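Local coordinates for glycerol-3-phosphate dehydrogenase [NAD(+)] (Dunaliella salina, PDB 6IUY), which probably interconverts sn-glycerol 3-phosphate and dihydroxyacetone phosphate with NAD, and joins this dehydrogenase to a phosphatase-like domain in one chain, enabling direct conversion to glycerol, at residues 352-364 and 390-402. Residues are numbered along the deposited sequence; the frame is centred on the assembly and turned at random.
Sequences PHQFMHGICKQLA and QLISQMVSRILGI. With NAD (nicotinamide-adenine-dinucleotide), chain C.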
ATOM      1  N   PRO A 352      -2.172   3.300 -27.331  1.00 38.28           N
ATOM      2  CA  PRO A 352      -2.840   2.070 -26.873  1.00 38.00           C
ATOM      3  C   PRO A 352      -1.938   0.877 -27.085  1.00 44.27           C
ATOM      4  O   PRO A 352      -1.327   0.761 -28.157  1.00 37.67           O
ATOM      5  CB  PRO A 352      -4.088   1.985 -27.755  1.00 35.85           C
ATOM      6  CG  PRO A 352      -4.390   3.397 -28.092  1.00 33.37           C
ATOM      7  CD  PRO A 352      -3.025   4.067 -28.256  1.00 37.04           C
ATOM      8  N   HIS A 353      -1.825   0.003 -26.086  1.00 37.16           N
ATOM      9  CA  HIS A 353      -0.688  -0.911 -26.081  1.00 38.83           C
ATOM     10  C   HIS A 353      -0.669  -1.973 -27.186  1.00 38.34           C
ATOM     11  O   HIS A 353       0.383  -2.534 -27.469  1.00 38.74           O
ATOM     12  CB  HIS A 353      -0.583  -1.600 -24.729  1.00 39.26           C
ATOM     13  CG  HIS A 353      -1.553  -2.718 -24.544  1.00 38.08           C
ATOM     14  ND1 HIS A 353      -2.828  -2.521 -24.061  1.00 39.94           N
ATOM     15  CD2 HIS A 353      -1.426  -4.049 -24.744  1.00 41.02           C
ATOM     16  CE1 HIS A 353      -3.444  -3.687 -23.970  1.00 40.58           C
ATOM     17  NE2 HIS A 353      -2.619  -4.629 -24.392  1.00 40.89           N
ATOM     18  N   GLN A 354      -1.794  -2.247 -27.831  1.00 36.92           N
ATOM     19  CA  GLN A 354      -1.767  -3.261 -28.888  1.00 40.21           C
ATOM     20  C   GLN A 354      -0.962  -2.804 -30.110  1.00 39.75           C
ATOM     21  O   GLN A 354      -0.586  -3.619 -30.950  1.00 40.57           O
ATOM     22  CB  GLN A 354      -3.176  -3.618 -29.332  1.00 35.61           C
ATOM     23  CG  GLN A 354      -3.934  -2.453 -29.862  1.00 39.42           C
ATOM     24  CD  GLN A 354      -4.804  -1.810 -28.809  1.00 41.74           C
ATOM     25  OE1 GLN A 354      -4.337  -1.498 -27.708  1.00 40.76           O
ATOM     26  NE2 GLN A 354      -6.077  -1.600 -29.134  1.00 38.90           N
ATOM     27  N   PHE A 355      -0.688  -1.505 -30.189  1.00 38.69           N
ATOM     28  CA  PHE A 355      -0.010  -0.919 -31.344  1.00 42.51           C
ATOM     29  C   PHE A 355       1.485  -0.789 -31.109  1.00 46.61           C
ATOM     30  O   PHE A 355       2.245  -0.493 -32.046  1.00 46.32           O
ATOM     31  CB  PHE A 355      -0.605   0.460 -31.674  1.00 33.24           C
ATOM     32  CG  PHE A 355      -2.054   0.409 -32.008  1.00 38.10           C
ATOM     33  CD1 PHE A 355      -2.525  -0.495 -32.955  1.00 38.24           C
ATOM     34  CD2 PHE A 355      -2.951   1.208 -31.346  1.00 36.33           C
ATOM     35  CE1 PHE A 355      -3.865  -0.574 -33.247  1.00 40.34           C
ATOM     36  CE2 PHE A 355      -4.305   1.136 -31.629  1.00 41.64           C
ATOM     37  CZ  PHE A 355      -4.764   0.242 -32.587  1.00 39.85           C
ATOM     38  N   MET A 356       1.908  -1.007 -29.865  1.00 42.77           N
ATOM     39  CA  MET A 356       3.244  -0.582 -29.449  1.00 41.85           C
ATOM     40  C   MET A 356       4.325  -1.432 -30.059  1.00 45.84           C
ATOM     41  O   MET A 356       5.391  -0.916 -30.405  1.00 38.75           O
ATOM     42  CB  MET A 356       3.383  -0.602 -27.933  1.00 39.02           C
ATOM     43  CG  MET A 356       3.036   0.742 -27.323  1.00 41.95           C
ATOM     44  SD  MET A 356       4.212   2.013 -27.819  1.00 47.21           S
ATOM     45  CE  MET A 356       3.269   3.427 -27.405  1.00 41.32           C
ATOM     46  N   HIS A 357       4.055  -2.727 -30.192  1.00 42.61           N
ATOM     47  CA  HIS A 357       5.048  -3.628 -30.753  1.00 43.93           C
ATOM     48  C   HIS A 357       5.383  -3.221 -32.199  1.00 46.37           C
ATOM     49  O   HIS A 357       6.552  -3.110 -32.567  1.00 47.81           O
ATOM     50  CB  HIS A 357       4.550  -5.071 -30.699  1.00 44.61           C
ATOM     51  CG  HIS A 357       5.563  -6.076 -31.163  1.00 49.77           C
ATOM     52  ND1 HIS A 357       6.764  -6.265 -30.527  1.00 54.73           N
ATOM     53  CD2 HIS A 357       5.533  -6.953 -32.194  1.00 55.66           C
ATOM     54  CE1 HIS A 357       7.446  -7.217 -31.149  1.00 51.74           C
ATOM     55  NE2 HIS A 357       6.721  -7.649 -32.157  1.00 56.31           N
ATOM     56  N   GLY A 358       4.351  -2.976 -33.000  1.00 43.36           N
ATOM     57  CA  GLY A 358       4.531  -2.561 -34.385  1.00 45.07           C
ATOM     58  C   GLY A 358       5.243  -1.225 -34.490  1.00 47.24           C
ATOM     59  O   GLY A 358       6.091  -1.034 -35.366  1.00 48.76           O
ATOM     60  N   ILE A 359       4.915  -0.303 -33.588  1.00 42.61           N
ATOM     61  CA  ILE A 359       5.549   1.008 -33.565  1.00 43.19           C
ATOM     62  C   ILE A 359       7.046   0.883 -33.258  1.00 45.93           C
ATOM     63  O   ILE A 359       7.869   1.512 -33.927  1.00 42.31           O
ATOM     64  CB  ILE A 359       4.871   1.930 -32.543  1.00 41.94           C
ATOM     65  CG1 ILE A 359       3.480   2.318 -33.036  1.00 43.07           C
ATOM     66  CG2 ILE A 359       5.670   3.179 -32.328  1.00 40.30           C
ATOM     67  CD1 ILE A 359       2.601   2.895 -31.954  1.00 45.40           C
ATOM     68  N   CYS A 360       7.412   0.048 -32.286  1.00 44.65           N
ATOM     69  CA  CYS A 360       8.826  -0.139 -31.960  1.00 41.45           C
ATOM     70  C   CYS A 360       9.562  -0.818 -33.126  1.00 48.50           C
ATOM     71  O   CYS A 360      10.679  -0.428 -33.465  1.00 43.35           O
ATOM     72  CB  CYS A 360       9.002  -0.950 -30.662  1.00 42.67           C
ATOM     73  SG  CYS A 360       8.516  -0.070 -29.107  1.00 47.74           S
ATOM     74  N   LYS A 361       8.945  -1.829 -33.738  1.00 48.33           N
ATOM     75  CA  LYS A 361       9.547  -2.490 -34.891  1.00 44.37           C
ATOM     76  C   LYS A 361       9.817  -1.509 -36.051  1.00 45.62           C
ATOM     77  O   LYS A 361      10.843  -1.608 -36.705  1.00 49.96           O
ATOM     78  CB  LYS A 361       8.663  -3.636 -35.392  1.00 47.66           C
ATOM     79  CG  LYS A 361       8.858  -4.975 -34.684  1.00 50.55           C
ATOM     80  CD  LYS A 361       8.031  -6.073 -35.389  1.00 63.01           C
ATOM     81  CE  LYS A 361       6.591  -5.594 -35.670  1.00 67.66           C
ATOM     82  NZ  LYS A 361       5.721  -6.561 -36.411  1.00 67.87           N
ATOM     83  N   GLN A 362       8.892  -0.586 -36.314  1.00 45.82           N
ATOM     84  CA  GLN A 362       9.074   0.425 -37.354  1.00 44.20           C
ATOM     85  C   GLN A 362      10.250   1.327 -37.036  1.00 49.47           C
ATOM     86  O   GLN A 362      11.056   1.604 -37.904  1.00 47.86           O
ATOM     87  CB  GLN A 362       7.833   1.303 -37.532  1.00 41.09           C
ATOM     88  CG  GLN A 362       6.641   0.649 -38.217  1.00 48.36           C
ATOM     89  CD  GLN A 362       5.452   1.607 -38.347  1.00 49.98           C
ATOM     90  OE1 GLN A 362       5.594   2.751 -38.802  1.00 51.06           O
ATOM     91  NE2 GLN A 362       4.274   1.138 -37.939  1.00 53.62           N
ATOM     92  N   LEU A 363      10.323   1.814 -35.797  1.00 46.77           N
ATOM     93  CA  LEU A 363      11.412   2.699 -35.394  1.00 48.39           C
ATOM     94  C   LEU A 363      12.787   2.021 -35.412  1.00 48.86           C
ATOM     95  O   LEU A 363      13.797   2.684 -35.667  1.00 51.13           O
ATOM     96  CB  LEU A 363      11.149   3.265 -33.996  1.00 47.01           C
ATOM     97  CG  LEU A 363       9.967   4.222 -33.860  1.00 45.69           C
ATOM     98  CD1 LEU A 363       9.740   4.553 -32.400  1.00 42.34           C
ATOM     99  CD2 LEU A 363      10.185   5.497 -34.674  1.00 38.30           C
ATOM    100  N   ALA A 364      12.824   0.725 -35.106  1.00 39.84           N
ATOM    101  CA  ALA A 364      14.057  -0.056 -35.120  1.00 44.14           C
ATOM    102  C   ALA A 364      14.622  -0.127 -36.539  1.00 47.87           C
ATOM    103  O   ALA A 364      15.751   0.312 -36.796  1.00 45.28           O
ATOM    104  CB  ALA A 364      13.811  -1.473 -34.576  1.00 41.73           C
ATOM    105  N   GLN A 390       5.847  -9.122 -21.222  1.00 47.16           N
ATOM    106  CA  GLN A 390       6.747  -8.057 -21.644  1.00 42.32           C
ATOM    107  C   GLN A 390       5.994  -6.739 -21.539  1.00 43.77           C
ATOM    108  O   GLN A 390       5.059  -6.501 -22.306  1.00 45.16           O
ATOM    109  CB  GLN A 390       7.253  -8.296 -23.076  1.00 40.63           C
ATOM    110  CG  GLN A 390       8.027  -7.132 -23.671  1.00 41.43           C
ATOM    111  CD  GLN A 390       8.507  -7.392 -25.102  1.00 52.22           C
ATOM    112  OE1 GLN A 390       7.710  -7.500 -26.036  1.00 50.70           O
ATOM    113  NE2 GLN A 390       9.822  -7.489 -25.272  1.00 53.98           N
ATOM    114  N   LEU A 391       6.365  -5.890 -20.583  1.00 39.65           N
ATOM    115  CA  LEU A 391       5.684  -4.605 -20.437  1.00 41.46           C
ATOM    116  C   LEU A 391       6.262  -3.616 -21.448  1.00 47.51           C
ATOM    117  O   LEU A 391       7.303  -3.869 -22.051  1.00 45.32           O
ATOM    118  CB  LEU A 391       5.817  -4.062 -19.012  1.00 42.14           C
ATOM    119  CG  LEU A 391       5.345  -5.063 -17.956  1.00 45.63           C
ATOM    120  CD1 LEU A 391       5.462  -4.511 -16.537  1.00 40.75           C
ATOM    121  CD2 LEU A 391       3.926  -5.487 -18.279  1.00 44.86           C
ATOM    122  N   ILE A 392       5.604  -2.484 -21.640  1.00 44.15           N
ATOM    123  CA  ILE A 392       6.052  -1.598 -22.694  1.00 42.83           C
ATOM    124  C   ILE A 392       7.502  -1.155 -22.485  1.00 48.24           C
ATOM    125  O   ILE A 392       8.276  -1.081 -23.449  1.00 43.41           O
ATOM    126  CB  ILE A 392       5.163  -0.373 -22.822  1.00 43.31           C
ATOM    127  CG1 ILE A 392       3.711  -0.818 -22.959  1.00 37.78           C
ATOM    128  CG2 ILE A 392       5.600   0.462 -24.060  1.00 39.76           C
ATOM    129  CD1 ILE A 392       3.547  -2.016 -23.894  1.00 43.11           C
ATOM    130  N   SER A 393       7.885  -0.881 -21.243  1.00 42.91           N
ATOM    131  CA  SER A 393       9.230  -0.387 -21.000  1.00 43.91           C
ATOM    132  C   SER A 393      10.268  -1.469 -21.328  1.00 45.27           C
ATOM    133  O   SER A 393      11.368  -1.158 -21.783  1.00 45.43           O
ATOM    134  CB  SER A 393       9.390   0.095 -19.563  1.00 42.78           C
ATOM    135  OG  SER A 393       9.805  -0.965 -18.720  1.00 44.52           O
ATOM    136  N   GLN A 394       9.918  -2.736 -21.131  1.00 43.96           N
ATOM    137  CA  GLN A 394      10.847  -3.798 -21.481  1.00 44.02           C
ATOM    138  C   GLN A 394      10.885  -3.956 -22.992  1.00 48.61           C
ATOM    139  O   GLN A 394      11.894  -4.370 -23.551  1.00 49.92           O
ATOM    140  CB  GLN A 394      10.465  -5.131 -20.826  1.00 44.94           C
ATOM    141  CG  GLN A 394      10.222  -5.065 -19.313  1.00 45.22           C
ATOM    142  CD  GLN A 394       9.684  -6.380 -18.765  1.00 43.97           C
ATOM    143  OE1 GLN A 394       8.611  -6.844 -19.156  1.00 45.76           O
ATOM    144  NE2 GLN A 394      10.447  -7.004 -17.885  1.00 44.51           N
ATOM    145  N   MET A 395       9.778  -3.628 -23.648  1.00 44.10           N
ATOM    146  CA  MET A 395       9.674  -3.741 -25.094  1.00 45.93           C
ATOM    147  C   MET A 395      10.548  -2.692 -25.762  1.00 47.74           C
ATOM    148  O   MET A 395      11.219  -2.967 -26.752  1.00 46.30           O
ATOM    149  CB  MET A 395       8.224  -3.582 -25.537  1.00 46.39           C
ATOM    150  CG  MET A 395       8.042  -3.579 -27.033  1.00 44.91           C
ATOM    151  SD  MET A 395       6.354  -3.146 -27.488  1.00 48.87           S
ATOM    152  CE  MET A 395       5.455  -4.540 -26.833  1.00 41.15           C
ATOM    153  N   VAL A 396      10.555  -1.492 -25.194  1.00 43.13           N
ATOM    154  CA  VAL A 396      11.321  -0.399 -25.753  1.00 44.94           C
ATOM    155  C   VAL A 396      12.815  -0.645 -25.616  1.00 51.03           C
ATOM    156  O   VAL A 396      13.589  -0.407 -26.552  1.00 47.44           O
ATOM    157  CB  VAL A 396      10.951   0.922 -25.089  1.00 44.55           C
ATOM    158  CG1 VAL A 396      11.997   1.996 -25.409  1.00 43.80           C
ATOM    159  CG2 VAL A 396       9.560   1.347 -25.537  1.00 38.26           C
ATOM    160  N   SER A 397      13.218  -1.141 -24.454  1.00 47.75           N
ATOM    161  CA  SER A 397      14.622  -1.434 -24.199  1.00 49.77           C
ATOM    162  C   SER A 397      15.140  -2.528 -25.121  1.00 50.28           C
ATOM    163  O   SER A 397      16.172  -2.373 -25.757  1.00 55.30           O
ATOM    164  CB  SER A 397      14.828  -1.843 -22.733  1.00 51.42           C
ATOM    165  OG  SER A 397      14.607  -0.735 -21.877  1.00 56.52           O
ATOM    166  N   ARG A 398      14.418  -3.635 -25.191  1.00 44.72           N
ATOM    167  CA  ARG A 398      14.857  -4.754 -25.991  1.00 47.83           C
ATOM    168  C   ARG A 398      14.932  -4.426 -27.487  1.00 52.95           C
ATOM    169  O   ARG A 398      15.874  -4.821 -28.159  1.00 50.31           O
ATOM    170  CB  ARG A 398      13.937  -5.954 -25.769  1.00 45.52           C
ATOM    171  CG  ARG A 398      14.210  -7.103 -26.737  1.00 51.52           C
ATOM    172  CD  ARG A 398      13.406  -8.332 -26.375  1.00 61.91           C
ATOM    173  NE  ARG A 398      13.770  -8.822 -25.046  1.00 71.40           N
ATOM    174  CZ  ARG A 398      14.753  -9.689 -24.820  1.00 71.71           C
ATOM    175  NH1 ARG A 398      15.463 -10.160 -25.839  1.00 71.26           N
ATOM    176  NH2 ARG A 398      15.024 -10.081 -23.582  1.00 68.03           N
ATOM    177  N   ILE A 399      13.943  -3.710 -28.010  1.00 51.00           N
ATOM    178  CA  ILE A 399      13.847  -3.529 -29.452  1.00 51.48           C
ATOM    179  C   ILE A 399      14.592  -2.285 -29.945  1.00 52.24           C
ATOM    180  O   ILE A 399      15.149  -2.296 -31.031  1.00 51.36           O
ATOM    181  CB  ILE A 399      12.393  -3.426 -29.907  1.00 48.23           C
ATOM    182  CG1 ILE A 399      11.703  -4.788 -29.795  1.00 47.69           C
ATOM    183  CG2 ILE A 399      12.339  -2.896 -31.332  1.00 42.86           C
ATOM    184  CD1 ILE A 399      10.181  -4.713 -29.917  1.00 44.99           C
ATOM    185  N   LEU A 400      14.600  -1.230 -29.140  1.00 43.09           N
ATOM    186  CA  LEU A 400      15.236   0.016 -29.514  1.00 42.86           C
ATOM    187  C   LEU A 400      16.580   0.216 -28.829  1.00 47.51           C
ATOM    188  O   LEU A 400      17.320   1.141 -29.171  1.00 48.62           O
ATOM    189  CB  LEU A 400      14.312   1.195 -29.195  1.00 45.11           C
ATOM    190  CG  LEU A 400      13.025   1.203 -30.029  1.00 45.28           C
ATOM    191  CD1 LEU A 400      12.110   2.352 -29.611  1.00 42.46           C
ATOM    192  CD2 LEU A 400      13.396   1.307 -31.501  1.00 46.80           C
ATOM    193  N   GLY A 401      16.885  -0.632 -27.847  1.00 45.72           N
ATOM    194  CA  GLY A 401      18.176  -0.596 -27.175  1.00 47.09           C
ATOM    195  C   GLY A 401      18.432   0.621 -26.312  1.00 48.78           C
ATOM    196  O   GLY A 401      19.579   0.995 -26.065  1.00 50.68           O
ATOM    197  N   ILE A 402      17.363   1.252 -25.851  1.00 47.54           N
ATOM    198  CA  ILE A 402      17.498   2.380 -24.951  1.00 47.81           C
ATOM    199  C   ILE A 402      16.797   2.108 -23.617  1.00 54.01           C
ATOM    200  O   ILE A 402      15.904   1.256 -23.520  1.00 45.56           O
ATOM    201  CB  ILE A 402      16.924   3.651 -25.565  1.00 51.17           C
ATOM    202  CG1 ILE A 402      15.483   3.411 -26.002  1.00 44.60           C
ATOM    203  CG2 ILE A 402      17.765   4.102 -26.766  1.00 51.16           C
ATOM    204  CD1 ILE A 402      14.791   4.678 -26.452  1.00 43.03           C
TER
HETATM  205  PA  NAD C 701      -6.958   6.402 -26.649  1.00 34.79           P
HETATM  206  O1A NAD C 701      -7.564   7.743 -26.593  1.00 30.91           O
HETATM  207  O2A NAD C 701      -7.621   5.376 -25.739  1.00 37.43           O
HETATM  208  O5B NAD C 701      -7.034   5.799 -28.160  1.00 35.89           O
HETATM  209  C5B NAD C 701      -7.132   6.682 -29.287  1.00 35.64           C
HETATM  210  C4B NAD C 701      -5.852   6.569 -30.154  1.00 35.69           C
HETATM  211  O4B NAD C 701      -5.799   5.389 -30.709  1.00 40.83           O
HETATM  212  C3B NAD C 701      -5.947   7.546 -31.329  1.00 39.02           C
HETATM  213  O3B NAD C 701      -5.170   8.641 -31.163  1.00 39.80           O
HETATM  214  C2B NAD C 701      -5.460   6.730 -32.542  1.00 36.02           C
HETATM  215  O2B NAD C 701      -4.485   7.561 -33.312  1.00 44.05           O
HETATM  216  C1B NAD C 701      -4.921   5.683 -32.017  1.00 35.72           C
HETATM  217  N9A NAD C 701      -4.992   4.617 -32.923  1.00 36.63           N
HETATM  218  C8A NAD C 701      -6.086   4.040 -33.471  1.00 36.67           C
HETATM  219  N7A NAD C 701      -5.655   3.051 -34.286  1.00 36.88           N
HETATM  220  C5A NAD C 701      -4.296   3.027 -34.263  1.00 39.71           C
HETATM  221  C6A NAD C 701      -3.359   2.244 -34.913  1.00 38.14           C
HETATM  222  N6A NAD C 701      -3.622   1.199 -35.840  1.00 43.24           N
HETATM  223  N1A NAD C 701      -2.053   2.431 -34.682  1.00 41.02           N
HETATM  224  C2A NAD C 701      -1.657   3.406 -33.814  1.00 41.90           C
HETATM  225  N3A NAD C 701      -2.569   4.182 -33.186  1.00 35.87           N
HETATM  226  C4A NAD C 701      -3.887   3.987 -33.414  1.00 37.95           C
HETATM  227  O3  NAD C 701      -5.411   6.552 -26.247  1.00 36.60           O
HETATM  228  PN  NAD C 701      -4.815   7.138 -24.878  1.00 35.86           P
HETATM  229  O1N NAD C 701      -5.913   7.736 -24.016  1.00 37.32           O
HETATM  230  O2N NAD C 701      -3.767   8.191 -25.156  1.00 32.00           O
HETATM  231  O5D NAD C 701      -4.222   5.914 -24.077  1.00 36.21           O
HETATM  232  C5D NAD C 701      -3.054   5.245 -24.517  1.00 39.20           C
HETATM  233  C4D NAD C 701      -2.403   4.608 -23.282  1.00 37.00           C
HETATM  234  O4D NAD C 701      -2.490   5.420 -22.245  1.00 34.47           O
HETATM  235  C3D NAD C 701      -3.181   3.362 -22.910  1.00 34.45           C
HETATM  236  O3D NAD C 701      -2.314   2.359 -22.686  1.00 34.45           O
HETATM  237  C2D NAD C 701      -3.935   3.733 -21.603  1.00 38.45           C
HETATM  238  O2D NAD C 701      -4.170   2.472 -20.851  1.00 36.92           O
HETATM  239  C1D NAD C 701      -3.133   4.577 -21.017  1.00 37.75           C
HETATM  240  N1N NAD C 701      -3.766   5.517 -20.114  1.00 38.38           N
HETATM  241  C2N NAD C 701      -4.946   6.160 -20.422  1.00 36.14           C
HETATM  242  C3N NAD C 701      -5.513   7.059 -19.520  1.00 41.35           C
HETATM  243  C7N NAD C 701      -6.850   7.737 -19.892  1.00 41.30           C
HETATM  244  O7N NAD C 701      -7.512   8.297 -19.041  1.00 41.86           O
HETATM  245  N7N NAD C 701      -7.280   7.703 -21.268  1.00 40.80           N
HETATM  246  C4N NAD C 701      -4.908   7.329 -18.312  1.00 43.10           C
HETATM  247  C5N NAD C 701      -3.708   6.711 -18.008  1.00 38.17           C
HETATM  248  C6N NAD C 701      -3.146   5.817 -18.921  1.00 39.32           C
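C360 and I399 illustrate knobs-into-holes packing between two nearly parallel helices, 356-364 and 392-400, whose axes approach to 9.5 Å at a crossing angle of -22°. The thiol of C360 settles among M395, V396, I399 and L400, with SG 4.0 Å from V396 CG2. In return, I399 enters the hole formed by H357, C360, K361 and A364. The two branches of I399 divide the work: CG2, anti to the backbone N, lies 3.8 Å from A364 CB, while CD1 reaches back to the H357 imidazole, approaching ND1 obliquely at 3.8 Å. ND1 is buried here against a methyl group, with no polar partner in the model. M395 extends from its backbone and bends only at the last torsion (chi3 -66°), laying SD against the first helix, 3.5 Å from H357 CA. That sulfur stands at the edge of the imidazole, and its methyl group lies beside H357 CB. Farther along, L400 slips CD2 against the backbone, 3.7 Å from A364 N, whereas at the other end the side chains of M356 and I392 cross at about a right angle, M356 CG meeting I392 CG2 (4.2 Å).

P352 and F355, which open 352-364, also serve the NAD pocket. One face of the F355 ring lies under the adenine, C6A being 3.2 Å above the ring plane, and Q354 CG backs the opposite face. With the ring cut back to an alanine here, the adenine would probably lose the flat surface it lies against and be freer to shift.

Both helices belong to the Rossmann-type NAD-binding domain: the first follows sheet strand 346-349; the second comes after strand 374-377 by way of the hairpin 382-385/388-391, with L391 at its N-cap position. Helix 337-342 packs on I359 and L363, strand 382-385 touches H357 and M395, and helix 454-477 meets I392.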